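PDB 6Y2K: beta-galactosidase from Marinomonas sp. ef1, which catalyses the hydrolysis of terminal non-reducing beta-D-galactose residues in beta-galactosides, as a cold-active, hexameric enzyme of glycoside hydrolase family GH42. Local coordinates for residues W39-E43 against R118-T122; L58-H62 against Y128-V134; G71-A75 against T139-Y143. All coordinates share one frame; numbering follows the deposited sequence.

Interaction 1: W39-E43 against R118-T122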
# COMPACT_ATOMS: atom_id res chain seq x y z
N TRP A 39 2.28 25.75 -50.67
CA TRP A 39 2.53 27.14 -51.12
C TRP A 39 3.98 27.37 -51.56
O TRP A 39 4.20 27.99 -52.59
CB TRP A 39 2.09 28.18 -50.07
CG TRP A 39 1.81 29.58 -50.61
CD1 TRP A 39 2.44 30.23 -51.64
CD2 TRP A 39 0.86 30.52 -50.08
NE1 TRP A 39 1.94 31.49 -51.80
CE2 TRP A 39 0.97 31.71 -50.85
CE3 TRP A 39 -0.05 30.49 -49.02
CZ2 TRP A 39 0.17 32.83 -50.62
CZ3 TRP A 39 -0.84 31.62 -48.79
CH2 TRP A 39 -0.72 32.77 -49.59
N SER A 40 4.97 26.88 -50.81
CA SER A 40 6.38 27.06 -51.24
C SER A 40 6.72 26.33 -52.55
O SER A 40 7.66 26.72 -53.23
CB SER A 40 7.38 26.68 -50.13
OG SER A 40 7.61 25.28 -50.05
N THR A 41 5.98 25.28 -52.89
CA THR A 41 6.12 24.60 -54.19
C THR A 41 5.45 25.43 -55.29
O THR A 41 6.01 25.60 -56.37
CB THR A 41 5.54 23.17 -54.14
OG1 THR A 41 6.22 22.41 -53.12
CG2 THR A 41 5.71 22.45 -55.48
N ILE A 42 4.26 25.96 -55.00
CA ILE A 42 3.51 26.78 -55.96
C ILE A 42 4.21 28.11 -56.24
O ILE A 42 4.31 28.51 -57.40
CB ILE A 42 2.07 27.07 -55.47
CG1 ILE A 42 1.26 25.77 -55.33
CG2 ILE A 42 1.35 28.02 -56.44
CD1 ILE A 42 0.00 25.92 -54.50
N GLU A 43 4.66 28.80 -55.19
CA GLU A 43 5.20 30.16 -55.30
C GLU A 43 6.44 30.30 -54.40
O GLU A 43 6.36 30.89 -53.31
CB GLU A 43 4.13 31.20 -54.95
CG GLU A 43 4.48 32.62 -55.38
CD GLU A 43 3.37 33.64 -55.13
OE1 GLU A 43 2.49 33.39 -54.28
OE2 GLU A 43 3.36 34.72 -55.77
N ARG A 118 -6.85 35.90 -50.07
CA ARG A 118 -7.80 36.20 -51.15
C ARG A 118 -7.14 35.99 -52.52
O ARG A 118 -7.74 35.37 -53.39
CB ARG A 118 -8.34 37.63 -51.05
CG ARG A 118 -9.60 37.88 -51.89
CD ARG A 118 -9.95 39.36 -51.95
NE ARG A 118 -10.02 39.95 -50.62
CZ ARG A 118 -11.03 39.77 -49.78
NH1 ARG A 118 -12.06 39.01 -50.13
NH2 ARG A 118 -11.01 40.35 -48.59
N ARG A 119 -5.91 36.49 -52.67
CA ARG A 119 -5.15 36.34 -53.92
C ARG A 119 -4.90 34.88 -54.29
O ARG A 119 -5.20 34.46 -55.41
CB ARG A 119 -3.79 37.06 -53.86
CG ARG A 119 -3.05 37.07 -55.20
CD ARG A 119 -1.60 37.56 -55.13
NE ARG A 119 -0.78 36.75 -54.25
CZ ARG A 119 0.09 35.82 -54.65
NH1 ARG A 119 0.30 35.58 -55.94
NH2 ARG A 119 0.76 35.15 -53.73
N MET A 120 -4.34 34.12 -53.35
CA MET A 120 -3.95 32.73 -53.63
C MET A 120 -5.16 31.81 -53.82
O MET A 120 -5.15 30.96 -54.71
CB MET A 120 -3.01 32.18 -52.54
CG MET A 120 -2.72 30.68 -52.66
SD MET A 120 -1.97 30.19 -54.23
CE MET A 120 -0.27 30.70 -53.98
N VAL A 121 -6.18 31.97 -52.98
CA VAL A 121 -7.37 31.14 -53.09
C VAL A 121 -8.12 31.43 -54.40
O VAL A 121 -8.63 30.51 -55.03
CB VAL A 121 -8.30 31.25 -51.87
CG1 VAL A 121 -9.60 30.48 -52.08
CG2 VAL A 121 -7.58 30.71 -50.63
N THR A 122 -8.17 32.70 -54.79
CA THR A 122 -8.73 33.07 -56.09
C THR A 122 -7.94 32.45 -57.24
O THR A 122 -8.54 31.86 -58.15
CB THR A 122 -8.81 34.60 -56.28
OG1 THR A 122 -9.63 35.15 -55.25
CG2 THR A 122 -9.40 34.96 -57.66

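Interaction 2: L58-H62 against Y128-V134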
# COMPACT_ATOMS: atom_id res chain seq x y z
N LEU A 58 -3.35 15.85 -60.48
CA LEU A 58 -4.81 15.74 -60.53
C LEU A 58 -5.25 14.86 -61.71
O LEU A 58 -6.16 14.05 -61.56
CB LEU A 58 -5.48 17.11 -60.63
CG LEU A 58 -5.35 18.06 -59.43
CD1 LEU A 58 -5.97 19.41 -59.77
CD2 LEU A 58 -6.02 17.48 -58.20
N ASP A 59 -4.60 15.00 -62.87
CA ASP A 59 -4.92 14.14 -64.03
C ASP A 59 -4.64 12.66 -63.76
O ASP A 59 -5.47 11.81 -64.09
CB ASP A 59 -4.21 14.61 -65.31
CG ASP A 59 -4.83 15.88 -65.92
OD1 ASP A 59 -5.92 16.33 -65.49
OD2 ASP A 59 -4.21 16.44 -66.85
N ILE A 60 -3.51 12.35 -63.13
CA ILE A 60 -3.16 10.96 -62.80
C ILE A 60 -4.19 10.36 -61.82
O ILE A 60 -4.67 9.24 -62.05
CB ILE A 60 -1.71 10.85 -62.26
CG1 ILE A 60 -0.72 11.06 -63.42
CG2 ILE A 60 -1.46 9.49 -61.60
CD1 ILE A 60 0.69 11.38 -62.99
N LEU A 61 -4.52 11.10 -60.77
CA LEU A 61 -5.52 10.66 -59.79
C LEU A 61 -6.90 10.45 -60.46
O LEU A 61 -7.56 9.44 -60.20
CB LEU A 61 -5.63 11.66 -58.63
CG LEU A 61 -4.37 11.79 -57.76
CD1 LEU A 61 -4.45 13.02 -56.87
CD2 LEU A 61 -4.14 10.53 -56.94
N HIS A 62 -7.30 11.38 -61.32
CA HIS A 62 -8.56 11.25 -62.08
C HIS A 62 -8.59 10.00 -62.96
O HIS A 62 -9.60 9.31 -63.03
CB HIS A 62 -8.80 12.48 -62.94
CG HIS A 62 -10.17 12.52 -63.56
ND1 HIS A 62 -11.32 12.55 -62.81
CD2 HIS A 62 -10.56 12.54 -64.86
CE1 HIS A 62 -12.37 12.59 -63.62
NE2 HIS A 62 -11.93 12.58 -64.87
N TYR A 128 -8.61 25.53 -60.84
CA TYR A 128 -9.03 24.15 -60.55
C TYR A 128 -10.48 23.97 -60.14
O TYR A 128 -10.92 22.82 -59.97
CB TYR A 128 -8.14 23.54 -59.46
CG TYR A 128 -6.68 23.49 -59.82
CD1 TYR A 128 -6.22 22.62 -60.81
CD2 TYR A 128 -5.76 24.31 -59.20
CE1 TYR A 128 -4.87 22.56 -61.14
CE2 TYR A 128 -4.42 24.27 -59.52
CZ TYR A 128 -3.98 23.40 -60.49
OH TYR A 128 -2.65 23.38 -60.77
N GLY A 129 -11.22 25.06 -59.97
CA GLY A 129 -12.60 25.00 -59.49
C GLY A 129 -13.56 24.18 -60.34
O GLY A 129 -14.58 23.72 -59.82
N HIS A 130 -13.24 24.01 -61.63
CA HIS A 130 -14.05 23.16 -62.53
C HIS A 130 -13.30 21.94 -63.08
O HIS A 130 -13.76 21.30 -64.02
CB HIS A 130 -14.61 24.02 -63.68
CG HIS A 130 -15.51 25.11 -63.20
ND1 HIS A 130 -15.46 26.39 -63.71
CD2 HIS A 130 -16.47 25.12 -62.25
CE1 HIS A 130 -16.36 27.14 -63.09
NE2 HIS A 130 -16.99 26.40 -62.20
N HIS A 131 -12.17 21.60 -62.46
CA HIS A 131 -11.41 20.43 -62.86
C HIS A 131 -12.24 19.18 -62.51
O HIS A 131 -12.78 19.12 -61.40
CB HIS A 131 -10.06 20.42 -62.14
CG HIS A 131 -9.08 19.45 -62.71
ND1 HIS A 131 -9.23 18.09 -62.60
CD2 HIS A 131 -7.92 19.65 -63.39
CE1 HIS A 131 -8.21 17.49 -63.20
NE2 HIS A 131 -7.40 18.42 -63.68
N PRO A 132 -12.37 18.21 -63.44
CA PRO A 132 -13.24 17.05 -63.18
C PRO A 132 -12.77 16.11 -62.06
O PRO A 132 -13.57 15.33 -61.55
CB PRO A 132 -13.29 16.31 -64.53
CG PRO A 132 -12.07 16.75 -65.26
CD PRO A 132 -11.80 18.16 -64.80
N ALA A 133 -11.48 16.15 -61.72
CA ALA A 133 -10.94 15.43 -60.56
C ALA A 133 -11.37 16.02 -59.21
O ALA A 133 -11.44 15.29 -58.23
CB ALA A 133 -9.40 15.39 -60.61
N VAL A 134 -11.64 17.32 -59.15
CA VAL A 134 -11.86 17.99 -57.86
C VAL A 134 -13.32 17.86 -57.44
O VAL A 134 -14.21 18.43 -58.06
CB VAL A 134 -11.43 19.47 -57.92
CG1 VAL A 134 -11.72 20.18 -56.59
CG2 VAL A 134 -9.94 19.57 -58.25

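Interaction 3: G71-A75 against T139-Y143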
# COMPACT_ATOMS: atom_id res chain seq x y z
N GLY A 71 -6.83 21.02 -51.01
CA GLY A 71 -6.63 21.92 -49.86
C GLY A 71 -6.05 23.28 -50.26
O GLY A 71 -5.06 23.32 -50.98
N THR A 72 -6.65 24.38 -49.79
CA THR A 72 -6.03 25.69 -49.94
C THR A 72 -4.80 25.70 -49.01
O THR A 72 -4.87 25.16 -47.90
CB THR A 72 -6.97 26.89 -49.65
OG1 THR A 72 -7.34 26.94 -48.26
CG2 THR A 72 -8.20 26.84 -50.52
N PRO A 73 -3.69 26.30 -49.45
CA PRO A 73 -2.41 26.17 -48.76
C PRO A 73 -2.11 27.24 -47.69
O PRO A 73 -0.94 27.47 -47.35
CB PRO A 73 -1.42 26.28 -49.92
CG PRO A 73 -2.05 27.30 -50.80
CD PRO A 73 -3.52 26.97 -50.76
N THR A 74 -3.15 27.83 -47.12
CA THR A 74 -3.00 29.02 -46.28
C THR A 74 -2.54 28.76 -44.83
O THR A 74 -2.26 29.71 -44.10
CB THR A 74 -4.31 29.84 -46.27
OG1 THR A 74 -5.40 29.02 -45.85
CG2 THR A 74 -4.61 30.40 -47.64
N ALA A 75 -2.45 27.49 -44.42
CA ALA A 75 -1.94 27.14 -43.09
C ALA A 75 -0.45 27.39 -42.96
O ALA A 75 0.04 27.64 -41.85
CB ALA A 75 -2.23 25.67 -42.78
N THR A 139 -10.61 24.05 -46.73
CA THR A 139 -10.04 25.37 -46.44
C THR A 139 -8.92 25.24 -45.41
O THR A 139 -9.13 24.68 -44.34
CB THR A 139 -11.10 26.34 -45.89
OG1 THR A 139 -11.80 25.73 -44.80
CG2 THR A 139 -12.09 26.71 -47.00
N ASP A 140 -7.73 25.74 -45.73
CA ASP A 140 -6.64 25.84 -44.76
C ASP A 140 -6.32 24.41 -44.22
O ASP A 140 -6.35 23.43 -45.00
CB ASP A 140 -7.05 26.87 -43.68
CG ASP A 140 -5.88 27.46 -42.89
OD1 ASP A 140 -5.51 26.84 -41.85
OD2 ASP A 140 -5.39 28.56 -43.24
N ASN A 141 -5.98 24.29 -42.94
CA ASN A 141 -5.68 23.00 -42.31
C ASN A 141 -5.67 23.17 -40.79
O ASN A 141 -4.77 23.82 -40.25
CB ASN A 141 -4.33 22.44 -42.77
CG ASN A 141 -4.11 21.02 -42.29
OD1 ASN A 141 -4.68 20.06 -42.84
ND2 ASN A 141 -3.30 20.87 -41.24
N GLU A 142 -6.67 22.60 -40.12
CA GLU A 142 -6.74 22.56 -38.66
C GLU A 142 -6.61 23.94 -38.03
O GLU A 142 -5.65 24.24 -37.31
CB GLU A 142 -5.68 21.59 -38.08
CG GLU A 142 -5.92 20.11 -38.40
CD GLU A 142 -5.01 19.18 -37.59
OE1 GLU A 142 -3.86 19.57 -37.32
OE2 GLU A 142 -5.45 18.06 -37.22
N TYR A 143 -7.59 24.78 -38.32
CA TYR A 143 -7.73 26.08 -37.68
C TYR A 143 -7.56 25.89 -36.19
O TYR A 143 -8.18 25.00 -35.61
CB TYR A 143 -9.13 26.69 -37.89
CG TYR A 143 -9.50 27.13 -39.30
CD1 TYR A 143 -8.59 27.81 -40.11
CD2 TYR A 143 -10.78 26.92 -39.79
CE1 TYR A 143 -8.95 28.24 -41.39
CE2 TYR A 143 -11.15 27.34 -41.06
CZ TYR A 143 -10.24 28.00 -41.86
OH TYR A 143 -10.60 28.42 -43.12

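Interaction 1: W39-E43 against R118-T122
Met120 lays its terminal methyl over one face of the Trp39 indole, CE standing 3.5 Å from the centroid of the five-membered ring; the methyl comes closest at the rim, with Met120 CE 3.2 Å from Trp39 NE1. Bends at chi2 (58°) and chi3 (78°) fold the methyl back onto the ring, so that CE makes a CH-pi contact while the sulfur stays higher above the same ring, a more distant Met-aromatic contact. Farther along the indole, Met120 CB packs against CZ2, and Ile42 CG2 lies 4.0 Å from Met120 CE. The polar half is built on Glu43, just past the end of the short helix 39-42. Its OE1 takes two donors: Trp39 NE1 donates to the anti lone pair of OE1, 3.2 Å away and near the indole plane, and Arg119 NH2 meets the syn lone pair in an almost straight hydrogen bond (174°) that is part of a salt bridge. The 2.5 Å between NH2 and OE1 is short, and Arg119 is modelled in two conformers, so that length is doubtful. Arg119 NH1 adds only a weak bond to OE2, which also accepts from Gly47 N. A buried carboxylate held by an indole N-H, a guanidinium and a backbone amide is likely to stay ionised, and the bond to NE1 helps to fix the indole whose face receives the methionine.

Interaction 2: L58-H62 against Y128-V134
Apolar contacts gather round Leu58, which turns from helix 52-63 into the loop between helix 111-128 and strand 134-138. Its CD1 touches the Tyr128 ring at CD1, 3.4 Å away, and reaches Val134 CG2 at 4.3 Å, while Leu58 CB packs on Ala133 CB. One turn on, His62 sets its CB 3.8 Å from Ala133 CB. With CG anti to the backbone N (chi1 -170°), the His62 imidazole swings over to Pro132, whose CG sits above the rim of one ring face.

Ring contacts centre on His131. Leu58 lies over its face, with CB 4.1 Å from the ring centroid in a CH-pi contact and CD1 above the ring centre.

Polar contacts are few. His131 NE2 gives Asp59 OD1 a weak, bent bond of 3.1 Å, and Asp59 OD1 also binds a glycerol, probably from the crystallisation liquor. On the other side of the imidazole, ND1 accepts from Ala133 N at 3.1 Å, the donor lying almost in the ring plane; this ties the ring into the type I turn from His131 to Val134. The polar end of Tyr128 belongs to Asp55, through its OH. Replacing His131 by an alanine is likely to uncover one side of Leu58 and to deprive Ala133 N of this acceptor and Asp59 OD1 of its weak donor.

The imidazole thus accepts from the loop at ND1 and donates to the helix at NE2, yet the weak outer bond implies that helix and loop hold together mainly by apolar packing.

Interaction 3: G71-A75 against T139-Y143
Two threonines of 71-75 grip Asp140 from the same strand-to-helix loop, one by its backbone and the other by its carboxylate. Thr72 OG1 receives Asp140 N in a nearly linear bond of 2.8 Å (169°). Thr74 OG1 donates to Asp140 OD2 at 2.7 Å, coming from the anti side and 26° out of the carboxylate plane, the two side chains crossing at about a right angle. Asp140 CG, anti to the backbone N at chi1 -160°, brings the carboxylate across to Thr74 and over Ala75, whose CB lies 3.6 Å from OD1. Asp140 OD1 also accepts from the backbone N of Asn141 at 2.8 Å within its own loop, and Ala75 CB packs on Asn141 CB at 3.9 Å.

One layer out, Gln226 of helix 205-233 bonds both hydroxyls, its OE1 to Thr72 OG1 and its NE2 to Thr74 OG1, which probably helps to fix the rotation of each. Arg104 completes a salt bridge with Asp140 OD1, so both carboxylate oxygens are occupied in this buried place. The side-chain amide of Asn141 in turn is held through OD1 by Asn242.

The whole is a junction between the C-terminal ends of barrel strands 67-71 and 134-138. Asn141 and Glu142 match the Asn-Glu pair after the fourth strand of clan GH-A (beta/alpha)8 barrels, where the glutamate is the general acid/base; Glu142, whose OE1 binds a glycerol probably from the crystallisation liquor, probably has that role.

Following the chain from the N terminus, 39-43, 58-62 and 71-75 come first, and their partners 118-122, 128-134 and 139-143 follow in the same order. Each contact therefore closes a loop of 63 to 74 residues, and all three loops cross without any lying wholly within another. Interaction 1 joins the short helix after strand 29-34 to helix 111-128, interaction 2 joins helix 52-63 to the turn leading into strand 134-138, and interaction 3 joins the ends of strands 67-71 and 134-138. Interactions 1 and 3 touch where Pro73 packs on Trp39 and Met120; interaction 2 stands apart, its centre about 18 Å from that of interaction 1.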